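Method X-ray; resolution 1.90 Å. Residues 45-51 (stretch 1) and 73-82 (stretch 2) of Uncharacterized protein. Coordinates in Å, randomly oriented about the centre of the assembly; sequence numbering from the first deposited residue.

Stretch 1 (45-51) RGHMLVI
Stretch 2, residues 73-82: LLAKASRAVA

Ala77 lies at the centre of the contact between strand 48-51 and helix 73-82: its CB points toward the strand and meets two neighbours, Met48 CE at 3.8 Å from Ala77 CB and Val50 CG2 at 3.9 Å from the same atom. Its short methyl lets both strand side chains settle close to the helix. The strand packs against the helix mainly through apolar side chains, with no hydrogen bond between the stretches. The two run nearly antiparallel (167° between N-to-C directions), their axes approaching to 9.2 Å, and 278 Å² is buried, both sides summed. Val50 (chi1 171°, t) buries the most area; its CG2 also lies 4.3 Å from Leu74 CD1, while its CG1 lies 4.1 Å from Leu73 CG. Leu73 (t, p; chi2 44°) points toward the strand; Leu74 (t, p) leaves its backbone sideways, but its end comes nearer. Met48 (p, t, m) reaches toward the helix, placing its SD 3.8 Å from Val81 CG2, with Val81 in rotamer t. The register follows: Val50 CA is 6.4 Å from Leu74 CA, and Gly46 CA 7.1 Å from Val81 CA.

Strand alternation (phi -124 to -132°, psi 122 to 171°) turns Met48 and Val50 toward the helix and Leu49 (m, t) and Ile51 (p, t) away. The helix keeps phi near -60° and psi mostly near -40°, with backbone bonds such as Ala77 N to Leu73 O and Val81 N to Ala77 O, both 2.9 Å.

Before the strand, Gly46 O lies 4.2 Å from Val81 CG2. Gly46 adopts phi/psi 92/3°, where a CB would jam against the carbonyl O of Arg45. His47 (chi1 t) points away. On the helix, Ser78 (p) also points away, its OG donating to Ala75 O at 2.6 Å, so its hydroxyl is satisfied within the helix. Arg45 and Arg79 lie outside the contact and hydrogen-bond elsewhere in the structure.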

# COMPACT_ATOMS: atom_id res chain seq x y z
N ARG A 45 7.44 6.08 -15.89
CA ARG A 45 8.82 5.59 -15.90
C ARG A 45 9.29 5.30 -14.46
O ARG A 45 9.16 6.15 -13.58
CB ARG A 45 9.70 6.65 -16.58
CG ARG A 45 11.19 6.39 -16.60
CD ARG A 45 11.58 5.23 -17.49
NE ARG A 45 12.99 4.91 -17.25
CZ ARG A 45 14.05 5.51 -17.82
NH1 ARG A 45 13.91 6.47 -18.74
NH2 ARG A 45 15.27 5.10 -17.48
N GLY A 46 9.81 4.08 -14.22
CA GLY A 46 10.29 3.66 -12.89
C GLY A 46 9.28 2.94 -12.00
O GLY A 46 9.56 2.65 -10.84
N HIS A 47 8.08 2.71 -12.53
CA HIS A 47 7.01 1.93 -11.89
C HIS A 47 7.50 0.51 -11.60
O HIS A 47 7.96 -0.21 -12.50
CB HIS A 47 5.79 1.90 -12.84
CG HIS A 47 4.58 1.15 -12.33
ND1 HIS A 47 3.36 1.24 -12.96
CD2 HIS A 47 4.40 0.30 -11.29
CE1 HIS A 47 2.48 0.49 -12.33
NE2 HIS A 47 3.08 -0.09 -11.31
N MET A 48 7.40 0.14 -10.32
CA MET A 48 7.88 -1.15 -9.89
C MET A 48 6.85 -1.85 -9.05
O MET A 48 5.83 -1.26 -8.68
CB MET A 48 9.21 -1.02 -9.13
CG MET A 48 9.20 -0.26 -7.81
SD MET A 48 10.81 -0.42 -7.01
CE MET A 48 10.78 -2.21 -6.70
N LEU A 49 7.14 -3.12 -8.77
CA LEU A 49 6.26 -4.03 -8.06
C LEU A 49 7.01 -4.70 -6.90
O LEU A 49 8.19 -5.02 -7.03
CB LEU A 49 5.77 -5.10 -9.01
CG LEU A 49 5.02 -4.63 -10.26
CD1 LEU A 49 4.95 -5.75 -11.30
CD2 LEU A 49 3.64 -4.15 -9.92
N VAL A 50 6.33 -4.89 -5.78
CA VAL A 50 6.85 -5.67 -4.66
C VAL A 50 5.83 -6.76 -4.35
O VAL A 50 4.67 -6.46 -4.05
CB VAL A 50 7.05 -4.81 -3.39
CG1 VAL A 50 7.38 -5.68 -2.18
CG2 VAL A 50 8.13 -3.77 -3.61
N ILE A 51 6.25 -8.01 -4.41
CA ILE A 51 5.33 -9.13 -4.20
C ILE A 51 5.84 -10.10 -3.12
O ILE A 51 7.05 -10.27 -2.95
CB ILE A 51 5.08 -9.91 -5.52
CG1 ILE A 51 6.31 -10.70 -5.92
CG2 ILE A 51 4.69 -8.97 -6.66
CD1 ILE A 51 6.00 -11.78 -6.93
N LEU A 73 10.49 -4.54 2.67
CA LEU A 73 10.88 -4.40 1.27
C LEU A 73 10.16 -3.24 0.58
O LEU A 73 10.75 -2.56 -0.26
CB LEU A 73 10.65 -5.68 0.48
CG LEU A 73 11.24 -5.68 -0.94
CD1 LEU A 73 12.65 -5.10 -1.00
CD2 LEU A 73 11.18 -7.12 -1.54
N LEU A 74 8.89 -3.03 0.90
CA LEU A 74 8.13 -1.89 0.35
C LEU A 74 8.77 -0.53 0.71
O LEU A 74 8.92 0.36 -0.14
CB LEU A 74 6.70 -1.95 0.85
CG LEU A 74 5.67 -1.02 0.22
CD1 LEU A 74 5.55 -1.28 -1.29
CD2 LEU A 74 4.32 -1.22 0.92
N ALA A 75 9.16 -0.39 1.97
CA ALA A 75 9.82 0.82 2.46
C ALA A 75 11.17 1.02 1.78
O ALA A 75 11.53 2.14 1.43
CB ALA A 75 10.01 0.76 4.00
N LYS A 76 11.92 -0.06 1.60
CA LYS A 76 13.22 0.02 0.93
C LYS A 76 13.05 0.43 -0.53
O LYS A 76 13.78 1.31 -1.02
CB LYS A 76 13.96 -1.31 1.01
CG LYS A 76 14.43 -1.61 2.39
CD LYS A 76 15.31 -2.82 2.47
CE LYS A 76 15.92 -2.96 3.87
NZ LYS A 76 16.84 -4.13 3.93
N ALA A 77 12.10 -0.22 -1.20
CA ALA A 77 11.76 0.09 -2.58
C ALA A 77 11.32 1.55 -2.75
O ALA A 77 11.71 2.21 -3.70
CB ALA A 77 10.67 -0.89 -3.11
N SER A 78 10.51 2.07 -1.82
CA SER A 78 10.12 3.50 -1.85
C SER A 78 11.33 4.44 -1.80
O SER A 78 11.32 5.52 -2.39
CB SER A 78 9.15 3.83 -0.71
OG SER A 78 9.81 3.85 0.55
N ARG A 79 12.38 4.06 -1.08
CA ARG A 79 13.58 4.88 -1.02
C ARG A 79 14.27 4.88 -2.39
O ARG A 79 14.80 5.91 -2.85
CB ARG A 79 14.52 4.37 0.06
CG ARG A 79 14.02 4.55 1.49
CD ARG A 79 14.78 3.60 2.40
NE ARG A 79 14.93 4.06 3.77
CZ ARG A 79 14.00 3.97 4.71
NH1 ARG A 79 12.77 3.47 4.46
NH2 ARG A 79 14.29 4.40 5.93
N ALA A 80 14.25 3.72 -3.06
CA ALA A 80 14.78 3.60 -4.43
C ALA A 80 13.98 4.50 -5.36
O ALA A 80 14.56 5.27 -6.14
CB ALA A 80 14.74 2.15 -4.93
N VAL A 81 12.66 4.45 -5.23
CA VAL A 81 11.76 5.21 -6.11
C VAL A 81 11.83 6.72 -5.83
O VAL A 81 11.68 7.53 -6.76
CB VAL A 81 10.29 4.66 -6.03
CG1 VAL A 81 9.31 5.63 -6.67
CG2 VAL A 81 10.18 3.32 -6.71
N ALA A 82 12.08 7.09 -4.58
CA ALA A 82 12.16 8.51 -4.21
C ALA A 82 13.38 9.18 -4.87
O ALA A 82 13.40 10.41 -5.05
CB ALA A 82 12.19 8.68 -2.68